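Local coordinates for protein histidinol-phosphatase (Listeria monocytogenes serotype 4b str. H7858, PDB 6NLR) that probably hydrolyses L-histidinol phosphate to histidinol and phosphate, a late step of histidine biosynthesis, at a trinuclear metal site, at residues A[215-226]-A[249-258]. Numbering follows the deposited sequence.
Sequences KKRDYELDFNTA and LQIPFVYGSD. With CO (cobalt (II) ion), chain F.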
loop_
_atom_site.group_PDB
_atom_site.type_symbol
_atom_site.label_atom_id
_atom_site.label_comp_id
_atom_site.label_asym_id
_atom_site.label_seq_id
_atom_site.Cartn_x
_atom_site.Cartn_y
_atom_site.Cartn_z
ATOM N N LYS A 215 -12.721 10.450 -6.303
ATOM C CA LYS A 215 -14.199 10.531 -6.219
ATOM C C LYS A 215 -14.823 10.287 -7.607
ATOM O O LYS A 215 -15.783 9.496 -7.715
ATOM C CB LYS A 215 -14.650 11.885 -5.664
ATOM C CG LYS A 215 -16.162 12.022 -5.510
ATOM C CD LYS A 215 -16.772 10.872 -4.712
ATOM C CE LYS A 215 -18.256 11.026 -4.470
ATOM N NZ LYS A 215 -18.717 9.939 -3.575
ATOM N N LYS A 216 -14.321 10.958 -8.635
ATOM C CA LYS A 216 -14.841 10.831 -10.021
ATOM C C LYS A 216 -14.748 9.362 -10.483
ATOM O O LYS A 216 -15.677 8.893 -11.142
ATOM C CB LYS A 216 -14.047 11.764 -10.930
ATOM C CG LYS A 216 -14.507 11.820 -12.378
ATOM C CD LYS A 216 -13.350 12.066 -13.340
ATOM C CE LYS A 216 -13.796 12.056 -14.785
ATOM N NZ LYS A 216 -14.764 13.142 -15.046
ATOM N N ARG A 217 -13.688 8.651 -10.105
ATOM C CA ARG A 217 -13.462 7.236 -10.513
ATOM C C ARG A 217 -14.255 6.273 -9.611
ATOM O O ARG A 217 -14.297 5.069 -9.931
ATOM C CB ARG A 217 -11.971 6.936 -10.422
ATOM C CG ARG A 217 -11.126 7.492 -11.553
ATOM C CD ARG A 217 -11.250 6.395 -12.562
ATOM N NE ARG A 217 -10.000 6.143 -13.181
ATOM C CZ ARG A 217 -9.792 5.215 -14.088
ATOM N NH1 ARG A 217 -10.783 4.431 -14.482
ATOM N NH2 ARG A 217 -8.575 5.086 -14.587
ATOM N N ASP A 218 -14.856 6.778 -8.527
ATOM C CA ASP A 218 -15.606 5.971 -7.534
ATOM C C ASP A 218 -14.643 4.981 -6.863
ATOM O O ASP A 218 -15.036 3.832 -6.607
ATOM C CB ASP A 218 -16.775 5.239 -8.190
ATOM C CG ASP A 218 -17.871 4.857 -7.212
ATOM O OD1 ASP A 218 -18.163 5.666 -6.315
ATOM O OD2 ASP A 218 -18.452 3.769 -7.378
ATOM N N TYR A 219 -13.422 5.426 -6.600
ATOM C CA TYR A 219 -12.378 4.633 -5.918
ATOM C C TYR A 219 -12.516 4.848 -4.411
ATOM O O TYR A 219 -13.325 5.687 -3.955
ATOM C CB TYR A 219 -10.990 5.002 -6.433
ATOM C CG TYR A 219 -10.610 4.505 -7.806
ATOM C CD1 TYR A 219 -11.420 3.659 -8.555
ATOM C CD2 TYR A 219 -9.382 4.854 -8.345
ATOM C CE1 TYR A 219 -11.023 3.198 -9.802
ATOM C CE2 TYR A 219 -8.980 4.415 -9.593
ATOM C CZ TYR A 219 -9.812 3.596 -10.336
ATOM O OH TYR A 219 -9.391 3.149 -11.550
ATOM N N GLU A 220 -11.735 4.108 -3.637
ATOM C CA GLU A 220 -11.706 4.312 -2.172
ATOM C C GLU A 220 -10.245 4.356 -1.740
ATOM O O GLU A 220 -9.358 4.108 -2.590
ATOM C CB GLU A 220 -12.546 3.235 -1.475
ATOM C CG GLU A 220 -12.082 1.835 -1.767
ATOM C CD GLU A 220 -12.909 0.712 -1.143
ATOM O OE1 GLU A 220 -14.026 1.010 -0.618
ATOM O OE2 GLU A 220 -12.443 -0.472 -1.212
ATOM N N LEU A 221 -10.009 4.671 -0.469
ATOM C CA LEU A 221 -8.651 4.854 0.083
ATOM C C LEU A 221 -8.400 3.863 1.217
ATOM O O LEU A 221 -9.302 3.626 2.038
ATOM C CB LEU A 221 -8.485 6.297 0.551
ATOM C CG LEU A 221 -8.553 7.333 -0.566
ATOM C CD1 LEU A 221 -8.517 8.744 -0.008
ATOM C CD2 LEU A 221 -7.431 7.085 -1.561
ATOM N N ASP A 222 -7.189 3.297 1.190
ATOM C CA ASP A 222 -6.503 2.553 2.277
ATOM C C ASP A 222 -6.240 3.554 3.401
ATOM O O ASP A 222 -5.434 4.479 3.177
ATOM C CB ASP A 222 -5.239 1.931 1.678
ATOM C CG ASP A 222 -4.320 1.100 2.567
ATOM O OD1 ASP A 222 -4.842 0.299 3.357
ATOM O OD2 ASP A 222 -3.067 1.228 2.393
ATOM N N PHE A 223 -6.922 3.429 4.536
ATOM C CA PHE A 223 -6.599 4.226 5.747
ATOM C C PHE A 223 -5.583 3.384 6.517
ATOM O O PHE A 223 -5.966 2.472 7.279
ATOM C CB PHE A 223 -7.830 4.574 6.585
ATOM C CG PHE A 223 -7.506 5.405 7.802
ATOM C CD1 PHE A 223 -6.960 4.829 8.950
ATOM C CD2 PHE A 223 -7.733 6.767 7.809
ATOM C CE1 PHE A 223 -6.672 5.586 10.070
ATOM C CE2 PHE A 223 -7.426 7.531 8.930
ATOM C CZ PHE A 223 -6.894 6.944 10.059
ATOM N N ASN A 224 -4.305 3.662 6.268
ATOM C CA ASN A 224 -3.191 2.752 6.624
ATOM C C ASN A 224 -2.512 3.233 7.924
ATOM O O ASN A 224 -1.977 4.359 7.962
ATOM C CB ASN A 224 -2.303 2.605 5.403
ATOM C CG ASN A 224 -1.224 1.560 5.552
ATOM O OD1 ASN A 224 -0.560 1.492 6.589
ATOM N ND2 ASN A 224 -1.055 0.755 4.511
ATOM N N THR A 225 -2.533 2.400 8.958
ATOM C CA THR A 225 -2.027 2.730 10.314
ATOM C C THR A 225 -0.566 2.321 10.494
ATOM O O THR A 225 0.006 2.668 11.551
ATOM C CB THR A 225 -2.926 2.129 11.397
ATOM O OG1 THR A 225 -2.938 0.701 11.207
ATOM C CG2 THR A 225 -4.314 2.743 11.331
ATOM N N ALA A 226 0.060 1.700 9.497
ATOM C CA ALA A 226 1.458 1.210 9.618
ATOM C C ALA A 226 2.399 2.362 10.011
ATOM O O ALA A 226 3.330 2.116 10.761
ATOM C CB ALA A 226 1.910 0.572 8.330
ATOM N N LEU A 249 -15.687 14.799 0.490
ATOM C CA LEU A 249 -16.016 14.336 -0.891
ATOM C C LEU A 249 -16.746 12.984 -0.846
ATOM O O LEU A 249 -17.028 12.452 -1.885
ATOM C CB LEU A 249 -14.718 14.252 -1.708
ATOM C CG LEU A 249 -14.073 15.602 -2.031
ATOM C CD1 LEU A 249 -12.696 15.443 -2.631
ATOM C CD2 LEU A 249 -14.941 16.407 -2.974
ATOM N N GLN A 250 -17.005 12.442 0.339
ATOM C CA GLN A 250 -17.622 11.108 0.574
ATOM C C GLN A 250 -16.832 10.004 -0.128
ATOM O O GLN A 250 -17.433 9.106 -0.680
ATOM C CB GLN A 250 -19.080 11.152 0.133
ATOM C CG GLN A 250 -19.865 12.231 0.852
ATOM C CD GLN A 250 -21.214 12.287 0.205
ATOM O OE1 GLN A 250 -21.400 13.013 -0.760
ATOM N NE2 GLN A 250 -22.124 11.440 0.663
ATOM N N ILE A 251 -15.509 10.082 -0.093
ATOM C CA ILE A 251 -14.620 8.971 -0.511
ATOM C C ILE A 251 -14.557 7.988 0.661
ATOM O O ILE A 251 -14.168 8.358 1.779
ATOM C CB ILE A 251 -13.227 9.484 -0.881
ATOM C CG1 ILE A 251 -13.254 10.442 -2.080
ATOM C CG2 ILE A 251 -12.290 8.310 -1.074
ATOM C CD1 ILE A 251 -11.969 11.261 -2.266
ATOM N N PRO A 252 -14.907 6.708 0.442
ATOM C CA PRO A 252 -14.828 5.711 1.495
ATOM C C PRO A 252 -13.370 5.414 1.845
ATOM O O PRO A 252 -12.517 5.381 0.964
ATOM C CB PRO A 252 -15.495 4.449 0.927
ATOM C CG PRO A 252 -16.235 4.943 -0.316
ATOM C CD PRO A 252 -15.441 6.143 -0.804
ATOM N N PHE A 253 -13.160 5.142 3.129
ATOM C CA PHE A 253 -11.897 4.621 3.706
ATOM C C PHE A 253 -12.140 3.193 4.180
ATOM O O PHE A 253 -13.201 2.921 4.692
ATOM C CB PHE A 253 -11.433 5.499 4.870
ATOM C CG PHE A 253 -10.744 6.769 4.452
ATOM C CD1 PHE A 253 -9.415 6.748 4.047
ATOM C CD2 PHE A 253 -11.429 7.976 4.443
ATOM C CE1 PHE A 253 -8.789 7.919 3.662
ATOM C CE2 PHE A 253 -10.793 9.144 4.080
ATOM C CZ PHE A 253 -9.472 9.115 3.692
ATOM N N VAL A 254 -11.157 2.323 3.969
ATOM C CA VAL A 254 -11.083 0.987 4.610
ATOM C C VAL A 254 -9.819 0.965 5.472
ATOM O O VAL A 254 -8.725 1.188 4.918
ATOM C CB VAL A 254 -11.063 -0.130 3.552
ATOM C CG1 VAL A 254 -11.058 -1.506 4.205
ATOM C CG2 VAL A 254 -12.209 0.021 2.557
ATOM N N TYR A 255 -9.981 0.718 6.767
ATOM C CA TYR A 255 -8.866 0.474 7.718
ATOM C C TYR A 255 -7.928 -0.575 7.132
ATOM O O TYR A 255 -8.421 -1.610 6.683
ATOM C CB TYR A 255 -9.374 -0.017 9.066
ATOM C CG TYR A 255 -8.301 -0.603 9.959
ATOM C CD1 TYR A 255 -7.416 0.211 10.645
ATOM C CD2 TYR A 255 -8.162 -1.975 10.112
ATOM C CE1 TYR A 255 -6.441 -0.320 11.477
ATOM C CE2 TYR A 255 -7.205 -2.529 10.952
ATOM C CZ TYR A 255 -6.348 -1.690 11.655
ATOM O OH TYR A 255 -5.387 -2.210 12.468
ATOM N N GLY A 256 -6.633 -0.294 7.139
ATOM C CA GLY A 256 -5.567 -1.226 6.724
ATOM C C GLY A 256 -4.439 -1.210 7.741
ATOM O O GLY A 256 -3.813 -0.135 7.885
ATOM N N SER A 257 -4.212 -2.336 8.434
ATOM C CA SER A 257 -3.115 -2.531 9.419
ATOM C C SER A 257 -1.769 -2.630 8.694
ATOM O O SER A 257 -0.738 -2.374 9.317
ATOM C CB SER A 257 -3.353 -3.783 10.240
ATOM O OG SER A 257 -3.337 -4.960 9.414
ATOM N N ASP A 258 -1.775 -3.036 7.429
ATOM C CA ASP A 258 -0.545 -3.421 6.693
ATOM C C ASP A 258 0.234 -4.475 7.503
ATOM O O ASP A 258 1.473 -4.389 7.557
ATOM C CB ASP A 258 0.299 -2.192 6.372
ATOM C CG ASP A 258 0.878 -2.237 4.974
ATOM O OD1 ASP A 258 1.065 -3.349 4.462
ATOM O OD2 ASP A 258 1.086 -1.160 4.398
HETATM CO CO CO F . 1.195 -3.573 2.258
HETATM O O HOH W 1 -7.288 -0.955 3.231
HETATM O O HOH W 2 1.828 -1.492 1.886
#
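Asn224 and Asp258 meet where two neighbouring parallel strands run out toward the metal site. Asn224 ND2 donates to Asp258 OD2 at 2.9 Å, and the bond is nearly straight at 172°. The acceptor lies in the amide plane, but the amide reaches the carboxylate from above its plane. Asp258 OD1 binds the cobalt ion at 2.2 Å. Water 2, itself a cobalt ligand, donates to OD2. His6, His8 and Glu93 also bind this cobalt.

The second shell fixes the amide. The other N-H of Asn224 ND2 goes to the syn side of Asp222 OD2, 3.0 Å away. Asn224 OD1 accepts from Ala226 N, closing an Asx turn. Asp222 and Asn224, two apart in the strand, share a face of the sheet. With CG anti to the backbone N (chi1 -172°), the Asn224 amide comes between the two carboxylates. Asp222 OD2 also accepts from the backbone N of His181. Water 1 links Asp222 OD1 to Val254 O.

Beneath this, strands 220-224 and 253-256 pair in parallel. Leu221 N bonds Pro252 O, Val254 N bonds Leu221 O, Phe223 N bonds Val254 O, and Gly256 N bonds Phe223 O at 2.8 Å. Thr225 N to Gly256 O continues the series. On the other face, the Phe223 edge points at the Phe253 face, with planes at 87° and centroids 5.9 Å apart. Leu221 CB lies 3.5 Å from Phe253 CE1. Helix 240-248 packs on this apolar side and completes a beta-alpha-beta crossover, in keeping with the TIM-barrel-like PHP fold.

Both N-H groups and the oxygen of the Asn224 amide are thus engaged, which should fix its rotation and steady Asp258 OD2 while OD1 binds the cobalt. One amide nitrogen bridges two carboxylates and ties the cobalt ligand to the strand beside it.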